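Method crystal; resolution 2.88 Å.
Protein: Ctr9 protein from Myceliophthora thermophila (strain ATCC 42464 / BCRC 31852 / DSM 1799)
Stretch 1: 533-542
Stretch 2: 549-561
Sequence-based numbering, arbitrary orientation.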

# COMPACT_ATOMS: atom_id res chain seq x y z
N LEU A 533 -4.64 -3.72 -21.64
CA LEU A 533 -3.77 -4.60 -20.90
C LEU A 533 -2.71 -5.24 -21.81
O LEU A 533 -1.52 -5.19 -21.53
N LEU A 534 -3.15 -5.82 -22.92
CA LEU A 534 -2.25 -6.48 -23.87
C LEU A 534 -1.23 -5.53 -24.46
O LEU A 534 -0.05 -5.88 -24.59
N ASN A 535 -1.67 -4.33 -24.80
CA ASN A 535 -0.77 -3.29 -25.31
C ASN A 535 0.33 -2.97 -24.31
O ASN A 535 1.51 -3.02 -24.65
N ASN A 536 -0.06 -2.64 -23.09
CA ASN A 536 0.95 -2.27 -22.12
C ASN A 536 1.94 -3.39 -21.92
O ASN A 536 3.15 -3.19 -21.95
N ILE A 537 1.44 -4.60 -21.78
CA ILE A 537 2.31 -5.75 -21.60
C ILE A 537 3.27 -5.72 -22.76
O ILE A 537 4.48 -5.82 -22.57
N GLY A 538 2.73 -5.54 -23.97
CA GLY A 538 3.54 -5.41 -25.19
C GLY A 538 4.64 -4.39 -25.06
O GLY A 538 5.77 -4.65 -25.43
N CYS A 539 4.26 -3.23 -24.50
CA CYS A 539 5.15 -2.10 -24.24
C CYS A 539 6.28 -2.42 -23.29
O CYS A 539 7.41 -1.94 -23.48
N PHE A 540 5.97 -3.21 -22.25
CA PHE A 540 6.99 -3.56 -21.25
C PHE A 540 7.92 -4.60 -21.82
O PHE A 540 9.13 -4.56 -21.60
N TYR A 541 7.34 -5.50 -22.59
CA TYR A 541 8.13 -6.47 -23.32
C TYR A 541 9.04 -5.75 -24.30
O TYR A 541 10.18 -6.12 -24.47
N SER A 542 8.53 -4.70 -24.92
CA SER A 542 9.29 -3.94 -25.90
C SER A 542 10.46 -3.18 -25.27
O SER A 542 11.48 -2.98 -25.92
N LEU A 549 7.79 -10.96 -28.82
CA LEU A 549 6.78 -11.18 -27.82
C LEU A 549 5.86 -9.98 -27.73
O LEU A 549 4.62 -10.11 -27.69
N ALA A 550 6.48 -8.81 -27.72
CA ALA A 550 5.79 -7.53 -27.82
C ALA A 550 4.87 -7.45 -29.05
O ALA A 550 3.68 -7.13 -28.93
N THR A 551 5.45 -7.77 -30.21
CA THR A 551 4.73 -7.76 -31.50
C THR A 551 3.49 -8.66 -31.51
O THR A 551 2.44 -8.30 -32.04
N GLU A 552 3.63 -9.84 -30.90
CA GLU A 552 2.51 -10.78 -30.80
C GLU A 552 1.43 -10.21 -29.91
O GLU A 552 0.23 -10.33 -30.20
N PHE A 553 1.87 -9.56 -28.83
CA PHE A 553 0.94 -8.89 -27.91
C PHE A 553 0.20 -7.71 -28.54
O PHE A 553 -1.00 -7.57 -28.33
N PHE A 554 0.90 -6.89 -29.30
CA PHE A 554 0.22 -5.83 -30.06
C PHE A 554 -0.79 -6.38 -31.04
O PHE A 554 -1.90 -5.84 -31.16
N GLN A 555 -0.42 -7.44 -31.77
CA GLN A 555 -1.30 -8.03 -32.75
C GLN A 555 -2.52 -8.55 -32.04
O GLN A 555 -3.65 -8.35 -32.50
N ALA A 556 -2.28 -9.21 -30.91
CA ALA A 556 -3.35 -9.77 -30.08
C ALA A 556 -4.30 -8.68 -29.59
O ALA A 556 -5.52 -8.90 -29.50
N ALA A 557 -3.74 -7.52 -29.28
CA ALA A 557 -4.53 -6.35 -28.88
C ALA A 557 -5.44 -5.85 -29.98
O ALA A 557 -6.60 -5.52 -29.74
N LEU A 558 -4.89 -5.76 -31.19
CA LEU A 558 -5.65 -5.39 -32.37
C LEU A 558 -6.80 -6.35 -32.61
O LEU A 558 -7.94 -5.94 -32.77
N ASP A 559 -6.50 -7.64 -32.61
CA ASP A 559 -7.54 -8.64 -32.82
C ASP A 559 -8.63 -8.40 -31.79
O ASP A 559 -9.81 -8.26 -32.12
N SER A 560 -8.20 -8.29 -30.54
CA SER A 560 -9.10 -8.09 -29.43
C SER A 560 -10.00 -6.86 -29.64
O SER A 560 -11.17 -6.93 -29.33
N CYS A 561 -9.45 -5.76 -30.15
CA CYS A 561 -10.26 -4.56 -30.51
C CYS A 561 -11.27 -4.85 -31.61
O CYS A 561 -12.37 -4.28 -31.62

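The two stretches are antiparallel helices of one chain. Their axes cross at 165° between N-to-C directions and come within 7.9 Å. The contact is tightest at Gly 538 and Ala 550, whose CA atoms lie 4.1 Å apart. Gly 538 has no side chain, and the hollow this leaves is filled by Phe 554. The CA-to-CB bond of Phe 554 points sideways, but its m rotamer brings the ring back to lie with one face over Gly 538 CA. A CB on Gly 538 would clash with Phe 554 CE1 at 2.9 Å. Ala 550 is small enough to bring its CB to 3.2 Å from Gly 538 O.

Two knobs interlock. Phe 553 points toward the first helix, with chi1 at -95°, between wells. Its ring fits the hollow formed by Leu 534, Ile 537, Gly 538 and Tyr 541. Ile 537 has chi1 m and chi2 t, and its CG2 sits over one face of that ring, 3.8 Å from the centroid of Phe 553. In return, Leu 534 (m, then t) fills the hollow among Phe 553, Ala 556, Ala 557 and Ser 560. The small alanines let it in deeply: Leu 534 CD1 is 3.7 Å from Ala 557 CA.

Tyr 541 (m) extends the packing. Its CE2 lies 3.4 Å from Phe 553 CE1, and the two ring planes meet obliquely at 35°. Leu 549 covers one face of the tyrosine, with Leu 549 CD2 3.6 Å from Tyr 541 CE1.

Asn 535 points away, but its end returns, placing OD1 3.7 Å from Phe 554 CE1. Its ND2 is hydrogen-bonded elsewhere in the structure. Cys 539 SG lies at the edge of the Phe 554 ring, 4.3 Å from Phe 554 CE1. No hydrogen bond joins the two stretches; the fit is one of shape.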

# COMPACT_ATOMS: atom_id res chain seq x y z
CB LEU A 533 -4.60 -5.69 -20.21
CG LEU A 533 -3.82 -6.71 -19.37
CD1 LEU A 533 -3.09 -6.07 -18.21
CD2 LEU A 533 -4.72 -7.81 -18.84
CB LEU A 534 -3.06 -7.09 -25.01
CG LEU A 534 -4.17 -8.08 -24.63
CD1 LEU A 534 -4.97 -8.44 -25.87
CD2 LEU A 534 -3.59 -9.32 -23.97
CB ASN A 535 -1.52 -2.01 -25.64
CG ASN A 535 -0.63 -0.96 -26.28
OD1 ASN A 535 -0.67 -0.74 -27.49
ND2 ASN A 535 0.18 -0.30 -25.47
CB ASN A 536 0.32 -1.84 -20.79
CG ASN A 536 -0.56 -0.61 -20.93
OD1 ASN A 536 -0.88 -0.17 -22.04
ND2 ASN A 536 -0.96 -0.04 -19.80
CB ILE A 537 1.53 -7.08 -21.55
CG1 ILE A 537 0.62 -7.13 -20.32
CG2 ILE A 537 2.50 -8.26 -21.50
CD1 ILE A 537 -0.25 -8.34 -20.23
CB CYS A 539 4.37 -0.93 -23.63
SG CYS A 539 3.16 -0.15 -24.73
CB PHE A 540 6.39 -4.01 -19.91
CG PHE A 540 5.83 -2.88 -19.11
CD1 PHE A 540 6.67 -1.87 -18.64
CD2 PHE A 540 4.48 -2.80 -18.85
CE1 PHE A 540 6.15 -0.80 -17.91
CE2 PHE A 540 3.96 -1.73 -18.13
CZ PHE A 540 4.79 -0.73 -17.66
CB TYR A 541 7.23 -7.45 -24.06
CG TYR A 541 6.81 -8.66 -23.27
CD1 TYR A 541 7.76 -9.45 -22.61
CD2 TYR A 541 5.47 -9.06 -23.21
CE1 TYR A 541 7.38 -10.57 -21.89
CE2 TYR A 541 5.08 -10.19 -22.51
CZ TYR A 541 6.04 -10.94 -21.86
OH TYR A 541 5.63 -12.06 -21.17
CB SER A 542 8.35 -2.97 -26.65
OG SER A 542 9.10 -2.08 -27.47
CB LEU A 549 7.42 -11.45 -26.48
CG LEU A 549 6.66 -12.47 -25.61
CD1 LEU A 549 6.08 -13.66 -26.39
CD2 LEU A 549 7.62 -12.97 -24.54
CB ALA A 550 6.80 -6.41 -27.84
CB THR A 551 5.67 -8.18 -32.66
OG1 THR A 551 6.61 -7.13 -32.93
CG2 THR A 551 4.92 -8.45 -33.93
CB GLU A 552 3.00 -12.13 -30.29
CG GLU A 552 4.14 -12.69 -31.15
CD GLU A 552 4.48 -14.13 -30.86
OE1 GLU A 552 4.52 -14.51 -29.66
OE2 GLU A 552 4.73 -14.86 -31.85
CB PHE A 553 1.64 -8.45 -26.62
CG PHE A 553 1.51 -9.44 -25.51
CD1 PHE A 553 2.50 -10.38 -25.28
CD2 PHE A 553 0.36 -9.47 -24.72
CE1 PHE A 553 2.35 -11.31 -24.27
CE2 PHE A 553 0.22 -10.39 -23.70
CZ PHE A 553 1.21 -11.31 -23.47
CB PHE A 554 1.21 -4.96 -30.82
CG PHE A 554 2.13 -4.18 -29.94
CD1 PHE A 554 1.61 -3.38 -28.92
CD2 PHE A 554 3.51 -4.24 -30.11
CE1 PHE A 554 2.44 -2.67 -28.09
CE2 PHE A 554 4.35 -3.53 -29.28
CZ PHE A 554 3.81 -2.74 -28.27
CB GLN A 555 -0.62 -9.16 -33.52
CG GLN A 555 -1.49 -9.77 -34.61
CD GLN A 555 -2.00 -8.73 -35.60
OE1 GLN A 555 -3.21 -8.50 -35.73
NE2 GLN A 555 -1.06 -8.08 -36.30
CB ALA A 556 -2.76 -10.53 -28.90
CB ALA A 557 -3.60 -5.23 -28.45
CB LEU A 558 -4.74 -5.35 -33.61
CG LEU A 558 -3.79 -4.16 -33.69
CD1 LEU A 558 -2.86 -4.30 -34.88
CD2 LEU A 558 -4.56 -2.85 -33.78
CB ASP A 559 -6.96 -10.03 -32.70
CG ASP A 559 -5.99 -10.34 -33.81
OD1 ASP A 559 -6.14 -9.76 -34.91
OD2 ASP A 559 -5.08 -11.15 -33.57
CB SER A 560 -8.32 -7.99 -28.12
OG SER A 560 -9.20 -7.69 -27.04
CB CYS A 561 -9.41 -3.40 -31.03
SG CYS A 561 -8.27 -2.63 -29.88